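Local coordinates for NADP-dependent glyceraldehyde-3-phosphate dehydrogenase (Bacillus halodurans, PDB 3PRL), which probably oxidises glyceraldehyde 3-phosphate with NADP+ in a non-phosphorylating reaction, at residues 61-74 / 174-186. Numbering follows the deposited sequence.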
ATOM      1  N   ALA D  61     -22.698  -9.075 -22.019  1.00 37.21           N
ATOM      2  CA  ALA D  61     -21.286  -9.405 -22.195  1.00 37.44           C
ATOM      3  C   ALA D  61     -20.451  -9.118 -20.936  1.00 37.28           C
ATOM      4  O   ALA D  61     -19.420  -9.746 -20.721  1.00 37.25           O
ATOM      5  CB  ALA D  61     -20.726  -8.679 -23.393  1.00 37.24           C
ATOM      6  N   GLN D  62     -20.900  -8.166 -20.122  1.00 37.68           N
ATOM      7  CA  GLN D  62     -20.297  -7.881 -18.800  1.00 38.32           C
ATOM      8  C   GLN D  62     -20.135  -9.137 -17.939  1.00 37.91           C
ATOM      9  O   GLN D  62     -19.132  -9.295 -17.238  1.00 37.38           O
ATOM     10  CB  GLN D  62     -21.125  -6.808 -18.058  1.00 39.37           C
ATOM     11  CG  GLN D  62     -21.142  -6.873 -16.505  1.00 46.68           C
ATOM     12  CD  GLN D  62     -19.924  -6.231 -15.861  1.00 38.48           C
ATOM     13  OE1 GLN D  62     -19.568  -6.550 -14.726  1.00 45.68           O
ATOM     14  NE2 GLN D  62     -19.275  -5.329 -16.587  1.00 45.69           N
ATOM     15  N   LYS D  63     -21.114 -10.035 -18.001  1.00 38.24           N
ATOM     16  CA  LYS D  63     -21.103 -11.230 -17.150  1.00 38.11           C
ATOM     17  C   LYS D  63     -20.145 -12.318 -17.675  1.00 37.88           C
ATOM     18  O   LYS D  63     -19.668 -13.160 -16.905  1.00 37.89           O
ATOM     19  CB  LYS D  63     -22.530 -11.767 -16.946  1.00 39.13           C
ATOM     20  CG  LYS D  63     -23.584 -10.666 -16.732  1.00 39.51           C
ATOM     21  CD  LYS D  63     -24.911 -11.202 -16.218  1.00 39.57           C
ATOM     22  CE  LYS D  63     -26.071 -10.257 -16.546  1.00 40.27           C
ATOM     23  NZ  LYS D  63     -26.579 -10.435 -17.955  1.00 40.47           N
ATOM     24  N   ILE D  64     -19.846 -12.285 -18.974  1.00 37.12           N
ATOM     25  CA  ILE D  64     -18.856 -13.209 -19.557  1.00 36.86           C
ATOM     26  C   ILE D  64     -17.439 -12.628 -19.395  1.00 35.11           C
ATOM     27  O   ILE D  64     -16.538 -13.285 -18.873  1.00 34.98           O
ATOM     28  CB  ILE D  64     -19.198 -13.570 -21.047  1.00 37.78           C
ATOM     29  CG1 ILE D  64     -20.426 -14.498 -21.100  1.00 38.52           C
ATOM     30  CG2 ILE D  64     -17.988 -14.199 -21.781  1.00 37.96           C
ATOM     31  CD1 ILE D  64     -21.350 -14.278 -22.290  1.00 39.26           C
ATOM     32  N   TRP D  65     -17.273 -11.381 -19.817  1.00 33.48           N
ATOM     33  CA  TRP D  65     -16.000 -10.672 -19.714  1.00 32.07           C
ATOM     34  C   TRP D  65     -15.408 -10.621 -18.292  1.00 32.21           C
ATOM     35  O   TRP D  65     -14.218 -10.923 -18.100  1.00 32.13           O
ATOM     36  CB  TRP D  65     -16.179  -9.257 -20.254  1.00 30.00           C
ATOM     37  CG  TRP D  65     -14.959  -8.426 -20.240  1.00 29.16           C
ATOM     38  CD1 TRP D  65     -14.756  -7.279 -19.518  1.00 28.57           C
ATOM     39  CD2 TRP D  65     -13.764  -8.651 -20.991  1.00 29.43           C
ATOM     40  NE1 TRP D  65     -13.502  -6.778 -19.773  1.00 28.25           N
ATOM     41  CE2 TRP D  65     -12.872  -7.599 -20.677  1.00 28.67           C
ATOM     42  CE3 TRP D  65     -13.355  -9.643 -21.892  1.00 29.95           C
ATOM     43  CZ2 TRP D  65     -11.589  -7.519 -21.227  1.00 28.77           C
ATOM     44  CZ3 TRP D  65     -12.082  -9.555 -22.452  1.00 30.12           C
ATOM     45  CH2 TRP D  65     -11.216  -8.505 -22.120  1.00 29.33           C
ATOM     46  N   LYS D  66     -16.235 -10.248 -17.313  1.00 32.15           N
ATOM     47  CA  LYS D  66     -15.770  -9.995 -15.939  1.00 32.10           C
ATOM     48  C   LYS D  66     -15.150 -11.210 -15.270  1.00 33.34           C
ATOM     49  O   LYS D  66     -14.342 -11.070 -14.344  1.00 32.82           O
ATOM     50  CB  LYS D  66     -16.901  -9.471 -15.045  1.00 31.48           C
ATOM     51  CG  LYS D  66     -17.828 -10.546 -14.512  1.00 31.95           C
ATOM     52  CD  LYS D  66     -18.808  -9.996 -13.500  1.00 31.71           C
ATOM     53  CE  LYS D  66     -19.832 -11.056 -13.107  1.00 32.33           C
ATOM     54  NZ  LYS D  66     -20.816 -10.530 -12.097  1.00 32.09           N
ATOM     55  N   ILE D  67     -15.548 -12.395 -15.727  1.00 34.71           N
ATOM     56  CA  ILE D  67     -15.053 -13.617 -15.144  1.00 35.73           C
ATOM     57  C   ILE D  67     -13.844 -14.156 -15.909  1.00 36.37           C
ATOM     58  O   ILE D  67     -13.286 -15.183 -15.531  1.00 37.08           O
ATOM     59  CB  ILE D  67     -16.170 -14.689 -14.959  1.00 36.77           C
ATOM     60  CG1 ILE D  67     -16.920 -14.952 -16.272  1.00 38.03           C
ATOM     61  CG2 ILE D  67     -17.129 -14.259 -13.840  1.00 37.04           C
ATOM     62  CD1 ILE D  67     -17.610 -16.314 -16.345  1.00 38.41           C
ATOM     63  N   ARG D  68     -13.420 -13.458 -16.961  1.00 36.35           N
ATOM     64  CA  ARG D  68     -12.183 -13.841 -17.653  1.00 37.20           C
ATOM     65  C   ARG D  68     -10.955 -13.614 -16.767  1.00 36.54           C
ATOM     66  O   ARG D  68     -10.843 -12.564 -16.118  1.00 36.01           O
ATOM     67  CB  ARG D  68     -12.002 -13.080 -18.963  1.00 38.08           C
ATOM     68  CG  ARG D  68     -13.161 -13.213 -19.938  1.00 39.71           C
ATOM     69  CD  ARG D  68     -13.103 -14.514 -20.708  1.00 39.72           C
ATOM     70  NE  ARG D  68     -12.017 -14.534 -21.688  1.00 40.90           N
ATOM     71  CZ  ARG D  68     -12.018 -13.844 -22.826  1.00 40.15           C
ATOM     72  NH1 ARG D  68     -13.042 -13.059 -23.130  1.00 40.83           N
ATOM     73  NH2 ARG D  68     -10.988 -13.941 -23.662  1.00 41.27           N
ATOM     74  N   PRO D  69     -10.029 -14.596 -16.735  1.00 36.40           N
ATOM     75  CA  PRO D  69      -8.770 -14.386 -16.008  1.00 35.43           C
ATOM     76  C   PRO D  69      -8.184 -13.007 -16.346  1.00 33.92           C
ATOM     77  O   PRO D  69      -8.016 -12.677 -17.523  1.00 33.23           O
ATOM     78  CB  PRO D  69      -7.869 -15.511 -16.539  1.00 36.24           C
ATOM     79  CG  PRO D  69      -8.822 -16.614 -16.886  1.00 37.78           C
ATOM     80  CD  PRO D  69     -10.107 -15.945 -17.336  1.00 36.93           C
ATOM     81  N   ILE D  70      -7.910 -12.211 -15.313  1.00 32.93           N
ATOM     82  CA  ILE D  70      -7.366 -10.851 -15.471  1.00 31.83           C
ATOM     83  C   ILE D  70      -6.245 -10.761 -16.527  1.00 31.34           C
ATOM     84  O   ILE D  70      -6.224  -9.821 -17.338  1.00 30.95           O
ATOM     85  CB  ILE D  70      -6.954 -10.230 -14.088  1.00 31.37           C
ATOM     86  CG1 ILE D  70      -6.147  -8.929 -14.252  1.00 32.77           C
ATOM     87  CG2 ILE D  70      -6.205 -11.229 -13.238  1.00 33.37           C
ATOM     88  CD1 ILE D  70      -7.010  -7.652 -14.345  1.00 30.52           C
ATOM     89  N   HIS D  71      -5.340 -11.737 -16.549  1.00 31.51           N
ATOM     90  CA  HIS D  71      -4.308 -11.750 -17.590  1.00 32.33           C
ATOM     91  C   HIS D  71      -4.901 -11.723 -19.015  1.00 32.90           C
ATOM     92  O   HIS D  71      -4.326 -11.115 -19.905  1.00 33.13           O
ATOM     93  CB  HIS D  71      -3.248 -12.853 -17.394  1.00 32.67           C
ATOM     94  CG  HIS D  71      -3.693 -14.224 -17.798  1.00 33.45           C
ATOM     95  ND1 HIS D  71      -3.725 -14.641 -19.111  1.00 34.12           N
ATOM     96  CD2 HIS D  71      -4.087 -15.287 -17.058  1.00 33.68           C
ATOM     97  CE1 HIS D  71      -4.146 -15.890 -19.165  1.00 34.74           C
ATOM     98  NE2 HIS D  71      -4.371 -16.305 -17.932  1.00 34.55           N
ATOM     99  N   GLU D  72      -6.064 -12.343 -19.203  1.00 33.34           N
ATOM    100  CA  GLU D  72      -6.752 -12.330 -20.500  1.00 34.74           C
ATOM    101  C   GLU D  72      -7.337 -10.950 -20.812  1.00 34.75           C
ATOM    102  O   GLU D  72      -7.425 -10.558 -21.983  1.00 35.11           O
ATOM    103  CB  GLU D  72      -7.855 -13.397 -20.570  1.00 35.37           C
ATOM    104  CG  GLU D  72      -7.344 -14.855 -20.632  1.00 36.75           C
ATOM    105  CD  GLU D  72      -8.470 -15.883 -20.783  1.00 36.82           C
ATOM    106  OE1 GLU D  72      -9.526 -15.550 -21.372  1.00 37.52           O
ATOM    107  OE2 GLU D  72      -8.291 -17.038 -20.320  1.00 37.84           O
ATOM    108  N   ARG D  73      -7.737 -10.219 -19.775  1.00 34.35           N
ATOM    109  CA  ARG D  73      -8.207  -8.854 -19.986  1.00 34.05           C
ATOM    110  C   ARG D  73      -7.055  -7.916 -20.363  1.00 33.60           C
ATOM    111  O   ARG D  73      -7.234  -7.043 -21.218  1.00 33.53           O
ATOM    112  CB  ARG D  73      -9.010  -8.355 -18.791  1.00 34.20           C
ATOM    113  CG  ARG D  73     -10.313  -9.137 -18.581  1.00 34.57           C
ATOM    114  CD  ARG D  73     -11.294  -8.409 -17.665  1.00 34.17           C
ATOM    115  NE  ARG D  73     -10.798  -8.316 -16.294  1.00 33.59           N
ATOM    116  CZ  ARG D  73     -11.320  -8.938 -15.242  1.00 33.73           C
ATOM    117  NH1 ARG D  73     -12.394  -9.705 -15.367  1.00 33.99           N
ATOM    118  NH2 ARG D  73     -10.763  -8.780 -14.053  1.00 33.08           N
ATOM    119  N   VAL D  74      -5.867  -8.117 -19.775  1.00 32.90           N
ATOM    120  CA  VAL D  74      -4.702  -7.278 -20.131  1.00 32.66           C
ATOM    121  C   VAL D  74      -4.094  -7.576 -21.511  1.00 32.92           C
ATOM    122  O   VAL D  74      -3.542  -6.672 -22.146  1.00 33.10           O
ATOM    123  CB  VAL D  74      -3.557  -7.289 -19.063  1.00 32.27           C
ATOM    124  CG1 VAL D  74      -4.127  -7.264 -17.661  1.00 33.48           C
ATOM    125  CG2 VAL D  74      -2.637  -8.475 -19.263  1.00 34.52           C
ATOM    126  N   ALA D 174      -9.863   1.911 -21.558  1.00 23.44           N
ATOM    127  CA  ALA D 174      -8.874   0.914 -21.074  1.00 23.19           C
ATOM    128  C   ALA D 174      -9.044   0.525 -19.611  1.00 21.89           C
ATOM    129  O   ALA D 174      -9.107  -0.669 -19.328  1.00 21.44           O
ATOM    130  CB  ALA D 174      -7.425   1.357 -21.339  1.00 23.93           C
ATOM    131  N   PRO D 175      -9.084   1.519 -18.677  1.00 20.79           N
ATOM    132  CA  PRO D 175      -9.202   1.078 -17.278  1.00 19.56           C
ATOM    133  C   PRO D 175     -10.506   0.364 -17.020  1.00 18.95           C
ATOM    134  O   PRO D 175     -10.557  -0.542 -16.186  1.00 18.46           O
ATOM    135  CB  PRO D 175      -9.152   2.380 -16.458  1.00 19.73           C
ATOM    136  CG  PRO D 175      -9.185   3.550 -17.485  1.00 20.13           C
ATOM    137  CD  PRO D 175      -8.735   2.959 -18.796  1.00 20.23           C
ATOM    138  N   ALA D 176     -11.552   0.786 -17.722  1.00 18.73           N
ATOM    139  CA  ALA D 176     -12.879   0.179 -17.602  1.00 18.92           C
ATOM    140  C   ALA D 176     -12.915  -1.302 -17.981  1.00 19.34           C
ATOM    141  O   ALA D 176     -13.419  -2.134 -17.214  1.00 19.34           O
ATOM    142  CB  ALA D 176     -13.922   0.989 -18.401  1.00 18.90           C
ATOM    143  N   LEU D 177     -12.362  -1.644 -19.142  1.00 19.80           N
ATOM    144  CA  LEU D 177     -12.438  -3.028 -19.625  1.00 20.61           C
ATOM    145  C   LEU D 177     -11.502  -3.939 -18.862  1.00 21.30           C
ATOM    146  O   LEU D 177     -11.845  -5.094 -18.576  1.00 21.80           O
ATOM    147  CB  LEU D 177     -12.077  -3.122 -21.104  1.00 20.15           C
ATOM    148  CG  LEU D 177     -12.757  -2.215 -22.142  1.00 22.69           C
ATOM    149  CD1 LEU D 177     -12.095  -2.459 -23.484  1.00 20.71           C
ATOM    150  CD2 LEU D 177     -14.252  -2.431 -22.230  1.00 20.58           C
ATOM    151  N   VAL D 178     -10.310  -3.438 -18.548  1.00 21.80           N
ATOM    152  CA  VAL D 178      -9.325  -4.293 -17.890  1.00 22.70           C
ATOM    153  C   VAL D 178      -9.722  -4.653 -16.460  1.00 22.45           C
ATOM    154  O   VAL D 178      -9.260  -5.671 -15.921  1.00 22.61           O
ATOM    155  CB  VAL D 178      -7.897  -3.722 -17.941  1.00 22.91           C
ATOM    156  CG1 VAL D 178      -7.717  -2.611 -16.918  1.00 22.63           C
ATOM    157  CG2 VAL D 178      -6.908  -4.843 -17.707  1.00 23.39           C
ATOM    158  N   THR D 179     -10.589  -3.844 -15.850  1.00 22.41           N
ATOM    159  CA  THR D 179     -11.057  -4.155 -14.485  1.00 21.95           C
ATOM    160  C   THR D 179     -12.371  -4.910 -14.541  1.00 22.08           C
ATOM    161  O   THR D 179     -12.973  -5.208 -13.502  1.00 22.37           O
ATOM    162  CB  THR D 179     -11.227  -2.911 -13.594  1.00 21.50           C
ATOM    163  OG1 THR D 179     -12.271  -2.080 -14.108  1.00 24.49           O
ATOM    164  CG2 THR D 179      -9.920  -2.118 -13.488  1.00 24.13           C
ATOM    165  N   GLY D 180     -12.822  -5.206 -15.756  1.00 21.91           N
ATOM    166  CA  GLY D 180     -13.921  -6.139 -15.932  1.00 22.55           C
ATOM    167  C   GLY D 180     -15.284  -5.525 -16.132  1.00 23.04           C
ATOM    168  O   GLY D 180     -16.296  -6.223 -16.049  1.00 23.70           O
ATOM    169  N   ASN D 181     -15.310  -4.219 -16.399  1.00 22.68           N
ATOM    170  CA  ASN D 181     -16.534  -3.504 -16.801  1.00 21.62           C
ATOM    171  C   ASN D 181     -16.705  -3.660 -18.308  1.00 22.03           C
ATOM    172  O   ASN D 181     -15.802  -4.121 -18.977  1.00 21.07           O
ATOM    173  CB  ASN D 181     -16.415  -2.013 -16.456  1.00 20.05           C
ATOM    174  CG  ASN D 181     -16.243  -1.766 -14.959  1.00 22.25           C
ATOM    175  OD1 ASN D 181     -17.228  -1.706 -14.226  1.00 19.53           O
ATOM    176  ND2 ASN D 181     -14.984  -1.611 -14.503  1.00 19.14           N
ATOM    177  N   THR D 182     -17.875  -3.287 -18.830  1.00 23.35           N
ATOM    178  CA  THR D 182     -18.045  -3.098 -20.269  1.00 23.56           C
ATOM    179  C   THR D 182     -18.276  -1.607 -20.564  1.00 23.52           C
ATOM    180  O   THR D 182     -18.477  -0.812 -19.641  1.00 23.19           O
ATOM    181  CB  THR D 182     -19.130  -4.021 -20.865  1.00 24.00           C
ATOM    182  OG1 THR D 182     -20.382  -3.801 -20.201  1.00 23.09           O
ATOM    183  CG2 THR D 182     -18.718  -5.476 -20.691  1.00 23.27           C
ATOM    184  N   VAL D 183     -18.202  -1.227 -21.839  1.00 23.64           N
ATOM    185  CA  VAL D 183     -18.256   0.181 -22.202  1.00 22.68           C
ATOM    186  C   VAL D 183     -19.316   0.514 -23.245  1.00 23.39           C
ATOM    187  O   VAL D 183     -19.445  -0.140 -24.295  1.00 24.86           O
ATOM    188  CB  VAL D 183     -16.873   0.745 -22.621  1.00 22.09           C
ATOM    189  CG1 VAL D 183     -17.003   2.162 -23.115  1.00 19.32           C
ATOM    190  CG2 VAL D 183     -15.878   0.712 -21.464  1.00 18.75           C
ATOM    191  N   VAL D 184     -20.090   1.543 -22.927  1.00 22.79           N
ATOM    192  CA  VAL D 184     -20.811   2.292 -23.945  1.00 22.67           C
ATOM    193  C   VAL D 184     -19.997   3.556 -24.212  1.00 21.88           C
ATOM    194  O   VAL D 184     -19.805   4.377 -23.311  1.00 21.22           O
ATOM    195  CB  VAL D 184     -22.255   2.588 -23.511  1.00 22.49           C
ATOM    196  CG1 VAL D 184     -22.951   3.465 -24.533  1.00 22.01           C
ATOM    197  CG2 VAL D 184     -22.998   1.290 -23.375  1.00 22.04           C
ATOM    198  N   PHE D 185     -19.461   3.652 -25.430  1.00 21.57           N
ATOM    199  CA  PHE D 185     -18.583   4.744 -25.854  1.00 21.43           C
ATOM    200  C   PHE D 185     -19.318   5.772 -26.723  1.00 23.16           C
ATOM    201  O   PHE D 185     -19.805   5.444 -27.814  1.00 23.73           O
ATOM    202  CB  PHE D 185     -17.378   4.192 -26.628  1.00 20.43           C
ATOM    203  CG  PHE D 185     -16.423   5.267 -27.163  1.00 19.07           C
ATOM    204  CD1 PHE D 185     -16.112   6.403 -26.399  1.00 19.74           C
ATOM    205  CD2 PHE D 185     -15.821   5.127 -28.419  1.00 20.58           C
ATOM    206  CE1 PHE D 185     -15.255   7.391 -26.870  1.00 18.51           C
ATOM    207  CE2 PHE D 185     -14.937   6.107 -28.898  1.00 19.37           C
ATOM    208  CZ  PHE D 185     -14.653   7.243 -28.123  1.00 20.00           C
ATOM    209  N   LYS D 186     -19.382   7.009 -26.237  1.00 23.98           N
ATOM    210  CA  LYS D 186     -19.929   8.138 -27.026  1.00 25.23           C
ATOM    211  C   LYS D 186     -18.875   9.210 -27.293  1.00 23.75           C
ATOM    212  O   LYS D 186     -18.625  10.040 -26.422  1.00 22.36           O
ATOM    213  CB  LYS D 186     -21.164   8.758 -26.337  1.00 26.58           C
ATOM    214  CG  LYS D 186     -21.822   9.970 -27.088  1.00 30.02           C
ATOM    215  CD  LYS D 186     -21.858   9.775 -28.615  1.00 27.90           C
ATOM    216  CE  LYS D 186     -21.851  11.089 -29.392  1.00 30.88           C
ATOM    217  NZ  LYS D 186     -21.179  10.932 -30.730  1.00 28.66           N
TER
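W65 and R73 donate hydrogen bonds to two successive carbonyls at the C-terminal end of helix 167-178. W65 NE1 reaches L177 O at 2.6 Å, with the acceptor at the edge of the indole and near its plane. With CG anti to the backbone N (chi1 -179°), the indole extends toward the end of helix 167-178. L177 O also accepts from G180 N, so two donors grip it. R73 NE bonds to V178 O at 3.1 Å. It comes from above the carbonyl plane, and the bond is bent to 146°. R73 NH1 turns back to K66 O at 2.6 Å and ties helix 70-86 to the turn before it.

Carbon atoms cover the faces of the flat groups. R73 CD sits over one face of the W65 indole, 3.3 Å above its plane and offset toward the rim. G180 CA lies over one face of the R73 guanidinium, toward its rim.

Apolar contacts flank the polar ones. V74 CG1 meets V178 CG2 at 3.7 Å. I70 CD1 lies 4.4 Å from V178 CG2. Further along, T182 CG2 packs 3.4 Å from Q62 CA, while T182 OG1 bonds to A58 O one turn earlier in helix 48-65. L470 of helix 466-472 and A124 of helix 103-124 also pack on V178.

G180 has positive phi and ends helix 167-178 in a Schellman motif, with G180 N and N181 N bonded back into the last turn. The chain then enters strand 182-186, which runs parallel to strand 144-159. This is a beta-alpha-beta crossover, as in the Rossmann-like coenzyme domain of aldehyde dehydrogenases, and its helix-to-strand turn rests on the junction of helices 48-65 and 70-86.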